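PDB 4CVU: beta-mannosidase from Trichoderma harzianum, which probably hydrolyses terminal, non-reducing beta-D-mannose residues in beta-mannosides, as a fungal member of glycoside hydrolase family 2. Local coordinates for residues A[889-900]-A[913-923]. Residues are numbered along the deposited sequence; the frame is centred on the assembly and turned at random.
Sequences LTHPAGVLGFFD and EVGFTLQQDTT
F916 lies across the backbone of strand 895-899, one ring face 3.4 Å (CE1 to F898 N) from the peptide linking G897 and F898. With CG anti to the backbone N (chi1 -171°), the ring folds over the neighbouring strand, and F916 CD1 sits above the centre of the F899 ring, planes 70° apart, in an edge-to-face pair. L889 CB covers the opposite face of F899, and H891 offers F916 a second ring face. A serine in place of F899 would probably open a gap between F916 and L889 and leave the F916 edge with H891 but without the F899 face it points into. G897 has backbone angles that call for glycine; a CB would also strike T917 O and the F916 ring.

L896 is on the other face of the sheet, alongside the extended Q920, its CD1 3.2 Å from Q920 NE2. Its carbonyl O takes Q919 N at 2.9 Å and, weakly, Q920 N: a classic beta bulge. F898 lies beside T917, whose CB makes a CH-pi contact over the ring. Outermost strand 895-899 and inner strand 911-921 of the C-terminal Ig-fold domain thus set the F899, F916 and H891 cluster on one face, and on the other F898 against W726 and helix 401-413, beside a bulge where Q919 NE2 hydrogen-bonds D409 OD2.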
loop_
_atom_site.group_PDB
_atom_site.type_symbol
_atom_site.label_atom_id
_atom_site.label_comp_id
_atom_site.label_asym_id
_atom_site.label_seq_id
_atom_site.Cartn_x
_atom_site.Cartn_y
_atom_site.Cartn_z
ATOM N N LEU A 889 5.184 0.956 -25.401
ATOM C CA LEU A 889 3.879 0.459 -24.984
ATOM C C LEU A 889 3.994 -0.011 -23.580
ATOM O O LEU A 889 4.980 -0.655 -23.229
ATOM C CB LEU A 889 3.487 -0.697 -25.876
ATOM C CG LEU A 889 3.321 -0.325 -27.368
ATOM C CD1 LEU A 889 3.588 -1.535 -28.229
ATOM C CD2 LEU A 889 1.946 0.195 -27.625
ATOM N N THR A 890 2.971 0.271 -22.764
ATOM C CA THR A 890 2.974 -0.084 -21.403
ATOM C C THR A 890 1.695 -0.868 -21.210
ATOM O O THR A 890 0.664 -0.298 -21.448
ATOM C CB THR A 890 2.905 1.167 -20.465
ATOM O OG1 THR A 890 4.016 2.030 -20.712
ATOM C CG2 THR A 890 2.920 0.710 -19.002
ATOM N N HIS A 891 1.793 -2.151 -20.839
ATOM C CA HIS A 891 0.608 -2.955 -20.443
ATOM C C HIS A 891 0.218 -2.648 -18.992
ATOM O O HIS A 891 1.059 -2.285 -18.192
ATOM C CB HIS A 891 0.895 -4.448 -20.675
ATOM C CG HIS A 891 1.813 -5.073 -19.674
ATOM N ND1 HIS A 891 1.357 -5.582 -18.478
ATOM C CD2 HIS A 891 3.142 -5.312 -19.706
ATOM C CE1 HIS A 891 2.371 -6.096 -17.809
ATOM N NE2 HIS A 891 3.467 -5.932 -18.534
ATOM N N PRO A 892 -1.076 -2.793 -18.643
ATOM C CA PRO A 892 -1.500 -2.449 -17.311
ATOM C C PRO A 892 -1.152 -3.511 -16.281
ATOM O O PRO A 892 -0.674 -4.593 -16.622
ATOM C CB PRO A 892 -3.029 -2.368 -17.449
ATOM C CG PRO A 892 -3.337 -3.388 -18.472
ATOM C CD PRO A 892 -2.200 -3.240 -19.468
ATOM N N ALA A 893 -1.431 -3.172 -15.040
ATOM C CA ALA A 893 -1.277 -4.050 -13.892
ATOM C C ALA A 893 -1.966 -5.409 -13.974
ATOM O O ALA A 893 -1.451 -6.385 -13.464
ATOM C CB ALA A 893 -1.738 -3.340 -12.595
ATOM N N GLY A 894 -3.143 -5.513 -14.534
ATOM C CA GLY A 894 -3.839 -6.844 -14.369
ATOM C C GLY A 894 -3.387 -8.005 -15.277
ATOM O O GLY A 894 -4.011 -9.088 -15.286
ATOM N N VAL A 895 -2.281 -7.830 -15.995
ATOM C CA VAL A 895 -1.890 -8.788 -17.010
ATOM C C VAL A 895 -0.381 -9.045 -16.966
ATOM O O VAL A 895 0.386 -8.134 -16.617
ATOM C CB VAL A 895 -2.360 -8.273 -18.417
ATOM C CG1 VAL A 895 -1.541 -7.101 -18.892
ATOM C CG2 VAL A 895 -2.265 -9.375 -19.430
ATOM N N LEU A 896 0.029 -10.301 -17.258
ATOM C CA LEU A 896 1.442 -10.661 -17.366
ATOM C C LEU A 896 1.809 -11.063 -18.800
ATOM O O LEU A 896 1.031 -11.731 -19.452
ATOM C CB LEU A 896 1.736 -11.793 -16.390
ATOM C CG LEU A 896 1.484 -11.454 -14.909
ATOM C CD1 LEU A 896 1.560 -12.704 -14.046
ATOM C CD2 LEU A 896 2.492 -10.417 -14.456
ATOM N N GLY A 897 2.987 -10.652 -19.278
ATOM C CA GLY A 897 3.428 -10.959 -20.605
ATOM C C GLY A 897 4.429 -9.978 -21.148
ATOM O O GLY A 897 5.069 -9.264 -20.393
ATOM N N PHE A 898 4.545 -9.923 -22.467
ATOM C CA PHE A 898 5.462 -9.011 -23.117
ATOM C C PHE A 898 5.069 -8.828 -24.591
ATOM O O PHE A 898 4.512 -9.732 -25.210
ATOM C CB PHE A 898 6.908 -9.484 -22.958
ATOM C CG PHE A 898 7.122 -10.944 -23.291
ATOM C CD1 PHE A 898 7.316 -11.345 -24.617
ATOM C CD2 PHE A 898 7.120 -11.914 -22.297
ATOM C CE1 PHE A 898 7.510 -12.688 -24.945
ATOM C CE2 PHE A 898 7.309 -13.260 -22.607
ATOM C CZ PHE A 898 7.489 -13.648 -23.945
ATOM N N PHE A 899 5.392 -7.664 -25.127
ATOM C CA PHE A 899 5.143 -7.320 -26.528
ATOM C C PHE A 899 6.250 -7.930 -27.414
ATOM O O PHE A 899 7.368 -8.186 -26.944
ATOM C CB PHE A 899 5.118 -5.802 -26.701
ATOM C CG PHE A 899 3.996 -5.123 -25.961
ATOM C CD1 PHE A 899 2.722 -5.011 -26.542
ATOM C CD2 PHE A 899 4.202 -4.576 -24.691
ATOM C CE1 PHE A 899 1.668 -4.406 -25.860
ATOM C CE2 PHE A 899 3.154 -3.977 -24.004
ATOM C CZ PHE A 899 1.888 -3.878 -24.600
ATOM N N ASP A 900 5.952 -8.097 -28.708
ATOM C CA ASP A 900 6.943 -8.690 -29.626
ATOM C C ASP A 900 7.992 -7.681 -30.042
ATOM O O ASP A 900 8.984 -8.024 -30.669
ATOM C CB ASP A 900 6.280 -9.352 -30.839
ATOM C CG ASP A 900 5.667 -8.361 -31.809
ATOM O OD1 ASP A 900 6.120 -7.197 -31.891
ATOM O OD2 ASP A 900 4.735 -8.770 -32.551
ATOM N N GLU A 913 2.825 -3.174 -36.536
ATOM C CA GLU A 913 1.997 -4.067 -35.776
ATOM C C GLU A 913 2.831 -4.693 -34.655
ATOM O O GLU A 913 3.986 -5.094 -34.863
ATOM C CB GLU A 913 1.473 -5.167 -36.661
ATOM C CG GLU A 913 0.625 -4.663 -37.815
ATOM C CD GLU A 913 0.110 -5.810 -38.645
ATOM O OE1 GLU A 913 0.522 -6.942 -38.307
ATOM O OE2 GLU A 913 -0.687 -5.579 -39.625
ATOM N N VAL A 914 2.241 -4.759 -33.468
ATOM C CA VAL A 914 2.928 -5.335 -32.299
ATOM C C VAL A 914 1.965 -6.266 -31.597
ATOM O O VAL A 914 0.918 -5.836 -31.153
ATOM C CB VAL A 914 3.381 -4.218 -31.328
ATOM C CG1 VAL A 914 4.081 -4.812 -30.129
ATOM C CG2 VAL A 914 4.316 -3.214 -32.020
ATOM N N GLY A 915 2.309 -7.550 -31.532
ATOM C CA GLY A 915 1.552 -8.528 -30.726
ATOM C C GLY A 915 2.070 -8.621 -29.292
ATOM O O GLY A 915 3.093 -8.030 -28.953
ATOM N N PHE A 916 1.351 -9.374 -28.467
ATOM C CA PHE A 916 1.642 -9.542 -27.052
ATOM C C PHE A 916 1.470 -11.014 -26.713
ATOM O O PHE A 916 0.451 -11.621 -27.052
ATOM C CB PHE A 916 0.657 -8.696 -26.216
ATOM C CG PHE A 916 0.981 -8.607 -24.734
ATOM C CD1 PHE A 916 1.847 -7.635 -24.256
ATOM C CD2 PHE A 916 0.375 -9.445 -23.822
ATOM C CE1 PHE A 916 2.135 -7.523 -22.894
ATOM C CE2 PHE A 916 0.633 -9.330 -22.457
ATOM C CZ PHE A 916 1.530 -8.377 -21.996
ATOM N N THR A 917 2.465 -11.580 -26.043
ATOM C CA THR A 917 2.355 -12.923 -25.473
ATOM C C THR A 917 1.636 -12.856 -24.132
ATOM O O THR A 917 2.205 -12.412 -23.153
ATOM C CB THR A 917 3.751 -13.512 -25.325
ATOM O OG1 THR A 917 4.353 -13.548 -26.620
ATOM C CG2 THR A 917 3.727 -14.901 -24.722
ATOM N N LEU A 918 0.366 -13.226 -24.113
ATOM C CA LEU A 918 -0.440 -13.144 -22.914
ATOM C C LEU A 918 -0.132 -14.355 -22.064
ATOM O O LEU A 918 -0.445 -15.465 -22.450
ATOM C CB LEU A 918 -1.937 -13.103 -23.254
ATOM C CG LEU A 918 -2.925 -12.987 -22.093
ATOM C CD1 LEU A 918 -2.632 -11.749 -21.293
ATOM C CD2 LEU A 918 -4.351 -12.935 -22.622
ATOM N N GLN A 919 0.489 -14.145 -20.909
ATOM C CA GLN A 919 0.805 -15.236 -19.983
ATOM C C GLN A 919 -0.267 -15.397 -18.934
ATOM O O GLN A 919 -0.592 -16.514 -18.556
ATOM C CB GLN A 919 2.136 -15.033 -19.311
ATOM C CG GLN A 919 3.268 -14.984 -20.292
ATOM C CD GLN A 919 4.572 -14.621 -19.658
ATOM O OE1 GLN A 919 4.637 -13.674 -18.889
ATOM N NE2 GLN A 919 5.628 -15.382 -19.962
ATOM N N GLN A 920 -0.813 -14.282 -18.450
ATOM C CA GLN A 920 -1.924 -14.351 -17.507
ATOM C C GLN A 920 -2.755 -13.097 -17.583
ATOM O O GLN A 920 -2.222 -12.033 -17.694
ATOM C CB GLN A 920 -1.396 -14.485 -16.070
ATOM C CG GLN A 920 -2.484 -14.501 -14.998
ATOM C CD GLN A 920 -1.903 -14.541 -13.598
ATOM O OE1 GLN A 920 -1.853 -15.585 -12.996
ATOM N NE2 GLN A 920 -1.417 -13.403 -13.106
ATOM N N ASP A 921 -4.067 -13.244 -17.489
ATOM C CA ASP A 921 -4.971 -12.100 -17.523
ATOM C C ASP A 921 -5.907 -12.155 -16.339
ATOM O O ASP A 921 -6.532 -13.158 -16.125
ATOM C CB ASP A 921 -5.793 -12.136 -18.808
ATOM C CG ASP A 921 -6.633 -10.894 -18.996
ATOM O OD1 ASP A 921 -6.426 -9.909 -18.261
ATOM O OD2 ASP A 921 -7.493 -10.898 -19.884
ATOM N N THR A 922 -5.999 -11.077 -15.580
ATOM C CA THR A 922 -6.984 -10.970 -14.495
ATOM C C THR A 922 -8.133 -10.017 -14.852
ATOM O O THR A 922 -9.060 -9.873 -14.076
ATOM C CB THR A 922 -6.341 -10.439 -13.195
ATOM O OG1 THR A 922 -5.906 -9.099 -13.390
ATOM C CG2 THR A 922 -5.157 -11.310 -12.768
ATOM N N THR A 923 -8.052 -9.367 -16.013
ATOM C CA THR A 923 -8.971 -8.258 -16.389
ATOM C C THR A 923 -10.101 -8.699 -17.293
ATOM O O THR A 923 -10.791 -7.868 -17.849
ATOM C CB THR A 923 -8.241 -7.197 -17.202
ATOM O OG1 THR A 923 -7.987 -7.729 -18.526
ATOM C CG2 THR A 923 -6.933 -6.785 -16.516
HETATM O O HOH W 1 -2.071 -10.553 -13.731
HETATM O O HOH W 2 5.215 -11.256 -27.806
HETATM O O HOH W 3 3.828 -8.097 -34.819
HETATM O O HOH W 4 6.707 -5.462 -34.234
#